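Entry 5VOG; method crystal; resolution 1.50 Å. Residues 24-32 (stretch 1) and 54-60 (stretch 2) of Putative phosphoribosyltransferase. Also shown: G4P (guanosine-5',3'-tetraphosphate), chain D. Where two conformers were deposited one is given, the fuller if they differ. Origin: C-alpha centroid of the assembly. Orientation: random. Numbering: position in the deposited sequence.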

# COMPACT_ATOMS: atom_id res chain seq x y z
N ILE A 24 8.91 0.18 12.02
CA ILE A 24 7.84 -0.80 11.82
C ILE A 24 8.18 -2.13 12.49
O ILE A 24 7.32 -2.77 13.10
CB ILE A 24 7.54 -0.97 10.32
CG1 ILE A 24 6.94 0.31 9.72
CG2 ILE A 24 6.63 -2.17 10.10
CD1 ILE A 24 5.51 0.60 10.20
N LYS A 25 9.44 -2.57 12.38
CA LYS A 25 9.86 -3.79 13.07
C LYS A 25 9.62 -3.66 14.57
O LYS A 25 9.10 -4.59 15.21
CB LYS A 25 11.33 -4.07 12.79
CG LYS A 25 11.86 -5.35 13.43
CD LYS A 25 13.29 -5.65 13.00
CE LYS A 25 13.77 -6.98 13.56
NZ LYS A 25 15.15 -7.32 13.08
N ALA A 26 9.98 -2.52 15.15
CA ALA A 26 9.76 -2.31 16.58
C ALA A 26 8.27 -2.22 16.91
O ALA A 26 7.84 -2.69 17.97
CB ALA A 26 10.49 -1.05 17.03
N LEU A 27 7.49 -1.62 16.02
CA LEU A 27 6.04 -1.55 16.22
C LEU A 27 5.42 -2.94 16.24
O LEU A 27 4.57 -3.24 17.08
CB LEU A 27 5.42 -0.68 15.13
CG LEU A 27 3.89 -0.55 15.06
CD1 LEU A 27 3.32 0.01 16.36
CD2 LEU A 27 3.52 0.35 13.89
N ALA A 28 5.84 -3.80 15.31
CA ALA A 28 5.34 -5.18 15.31
C ALA A 28 5.63 -5.87 16.64
O ALA A 28 4.81 -6.65 17.13
CB ALA A 28 5.96 -5.96 14.16
N GLU A 29 6.80 -5.59 17.23
CA GLU A 29 7.14 -6.21 18.50
C GLU A 29 6.25 -5.69 19.62
O GLU A 29 5.84 -6.45 20.51
CB GLU A 29 8.62 -5.97 18.83
CG GLU A 29 9.07 -6.55 20.17
CD GLU A 29 9.20 -8.07 20.15
OE1 GLU A 29 8.93 -8.69 19.10
OE2 GLU A 29 9.58 -8.64 21.20
N LYS A 30 5.94 -4.39 19.61
CA LYS A 30 5.01 -3.84 20.60
C LYS A 30 3.65 -4.52 20.50
O LYS A 30 3.03 -4.85 21.52
CB LYS A 30 4.82 -2.34 20.39
CG LYS A 30 6.04 -1.47 20.61
CD LYS A 30 5.67 0.01 20.45
CE LYS A 30 6.89 0.91 20.54
NZ LYS A 30 6.55 2.37 20.54
N ILE A 31 3.16 -4.72 19.28
CA ILE A 31 1.87 -5.37 19.07
C ILE A 31 1.91 -6.81 19.58
O ILE A 31 1.03 -7.24 20.33
CB ILE A 31 1.50 -5.31 17.57
CG1 ILE A 31 1.26 -3.86 17.15
CG2 ILE A 31 0.27 -6.18 17.29
CD1 ILE A 31 1.32 -3.61 15.64
N ARG A 32 2.95 -7.55 19.20
CA ARG A 32 3.05 -8.95 19.61
C ARG A 32 3.10 -9.09 21.12
O ARG A 32 2.56 -10.06 21.67
CB ARG A 32 4.30 -9.58 18.98
N MET A 54 4.94 -2.99 5.06
CA MET A 54 6.11 -3.23 5.90
C MET A 54 5.74 -4.06 7.12
O MET A 54 6.46 -4.99 7.50
CB MET A 54 6.74 -1.90 6.34
CG MET A 54 7.44 -1.13 5.22
SD MET A 54 8.01 0.44 5.92
CE MET A 54 9.06 1.05 4.60
N LEU A 55 4.60 -3.74 7.75
CA LEU A 55 4.17 -4.50 8.91
C LEU A 55 3.87 -5.96 8.56
O LEU A 55 4.05 -6.84 9.40
CB LEU A 55 2.95 -3.82 9.52
CG LEU A 55 2.55 -4.19 10.94
CD1 LEU A 55 3.72 -4.06 11.93
CD2 LEU A 55 1.37 -3.31 11.36
N ARG A 56 3.43 -6.23 7.32
CA ARG A 56 3.13 -7.61 6.95
C ARG A 56 4.37 -8.49 7.00
O ARG A 56 4.26 -9.70 7.23
CB ARG A 56 2.49 -7.68 5.56
CG ARG A 56 1.63 -8.91 5.36
CD ARG A 56 1.08 -9.00 3.94
NE ARG A 56 2.04 -9.62 3.04
CZ ARG A 56 1.81 -9.89 1.75
NH1 ARG A 56 0.65 -9.56 1.20
NH2 ARG A 56 2.75 -10.47 1.02
N CYS A 57 5.54 -7.90 6.78
CA CYS A 57 6.79 -8.65 6.89
C CYS A 57 6.91 -9.31 8.26
O CYS A 57 7.41 -10.44 8.38
CB CYS A 57 7.97 -7.71 6.66
SG CYS A 57 9.57 -8.49 6.72
N PHE A 58 6.43 -8.62 9.30
CA PHE A 58 6.59 -9.07 10.67
C PHE A 58 5.34 -9.69 11.26
O PHE A 58 5.45 -10.55 12.14
CB PHE A 58 7.05 -7.89 11.53
CG PHE A 58 8.30 -7.25 11.02
CD1 PHE A 58 9.54 -7.83 11.27
CD2 PHE A 58 8.26 -6.09 10.26
CE1 PHE A 58 10.70 -7.26 10.78
CE2 PHE A 58 9.41 -5.52 9.76
CZ PHE A 58 10.64 -6.10 10.03
N LEU A 59 4.15 -9.32 10.79
CA LEU A 59 2.91 -9.87 11.35
C LEU A 59 2.30 -10.98 10.51
O LEU A 59 1.56 -11.81 11.06
CB LEU A 59 1.87 -8.76 11.55
CG LEU A 59 2.22 -7.65 12.55
CD1 LEU A 59 1.02 -6.74 12.71
CD2 LEU A 59 2.66 -8.22 13.90
N GLU A 60 2.57 -11.00 9.21
CA GLU A 60 2.14 -12.08 8.31
C GLU A 60 0.64 -12.33 8.38
O GLU A 60 0.18 -13.46 8.59
CB GLU A 60 2.93 -13.36 8.58
CG GLU A 60 4.43 -13.19 8.35
CD GLU A 60 5.14 -14.50 8.11
OE1 GLU A 60 5.19 -14.96 6.95
OE2 GLU A 60 5.64 -15.08 9.09
PB G4P D . 1.75 -11.76 -12.07
O1B G4P D . 0.44 -12.08 -12.60
O2B G4P D . 2.94 -12.15 -12.98
O3B G4P D . 1.84 -10.24 -11.71
O3A G4P D . 1.98 -12.45 -10.65
PA G4P D . 1.92 -13.97 -10.21
O1A G4P D . 0.52 -14.47 -10.16
O2A G4P D . 2.84 -14.79 -11.09
O5' G4P D . 2.60 -13.87 -8.76
C5' G4P D . 2.33 -14.82 -7.71
C4' G4P D . 3.15 -14.43 -6.50
O4' G4P D . 4.55 -14.69 -6.75
C3' G4P D . 3.05 -12.95 -6.12
O3' G4P D . 2.58 -12.86 -4.76
C2' G4P D . 4.48 -12.40 -6.23
O2' G4P D . 4.81 -11.45 -5.22
C1' G4P D . 5.30 -13.68 -6.12
N9 G4P D . 6.58 -13.58 -6.82
C8 G4P D . 6.83 -13.89 -8.13
N7 G4P D . 8.07 -13.68 -8.49
C5 G4P D . 8.68 -13.20 -7.34
C6 G4P D . 10.03 -12.80 -7.08
O6 G4P D . 10.98 -12.80 -7.87
N1 G4P D . 10.21 -12.39 -5.78
C2 G4P D . 9.24 -12.36 -4.82
N2 G4P D . 9.60 -11.96 -3.59
N3 G4P D . 7.98 -12.73 -5.04
C4 G4P D . 7.77 -13.13 -6.31
PC G4P D . 1.04 -12.92 -4.39
O1C G4P D . 0.56 -14.33 -4.33
O2C G4P D . 0.36 -12.05 -5.41
O3C G4P D . 0.95 -12.20 -2.97
PD G4P D . 1.19 -10.71 -2.45
O1D G4P D . 1.17 -9.85 -3.67
O2D G4P D . 0.01 -10.42 -1.49
O3D G4P D . 2.49 -10.75 -1.71

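Two helical segments of one chain cross here at -47°, their axes approaching to 8.9 Å. Residues 24-32 belong to a longer helix, held by i to i+4 bonds such as Ala28 N to Ile24 O at 2.9 Å. The second helix is near its end: Leu59 N still reaches Leu55 O at 2.8 Å, but Glu60 leaves helical geometry with positive phi. The backbones come near each other at Ile24 and Leu55, CA to CA 6.0 Å, and again at Ala28 and Phe58, CA to CA 6.2 Å. No hydrogen bond links the stretches; the contact rests on apolar packing.

The close approach is filled in two ways: by a methyl alone at Ala28, and by a branched side chain at Ile24. The Ala28 methyl points toward the partner helix and sits among three larger side chains, with CB 3.4 Å from Phe58 CB, 3.7 Å from Leu55 CD1 and 4.0 Å from Leu59 CD2. One turn earlier, Ile24 lays CG2 against the opposing backbone, 3.5 Å from Leu55 N, and also 3.8 Å from Met54 CB. One turn later, Ile31 extends CD1 to 4.3 Å from both Leu55 CD2 and Leu59 CD1, a looser fit. Leu55 starts sideways from its CA, yet its end comes nearer: CD1 packs on Ala28 CB and Ile24 CG2, and both methyls lie within 4.5 Å of Ile31 CD1.

The second rule concerns the border. Phe58 lays its ring against Lys25, whose CA stands 3.9 Å from the ring centroid and 15° off the normal, a CH-pi contact over the face. The all-t lysine chain then leads its amine away to a hydrogen bond elsewhere in the structure, so the aliphatic part packs while the charge stays outside.

Arg56 points away from this interface and uses its guanidinium for the ligand: NH1 donates to G4P O2D at 2.9 Å and NH2 to G4P O3D at 2.8 Å.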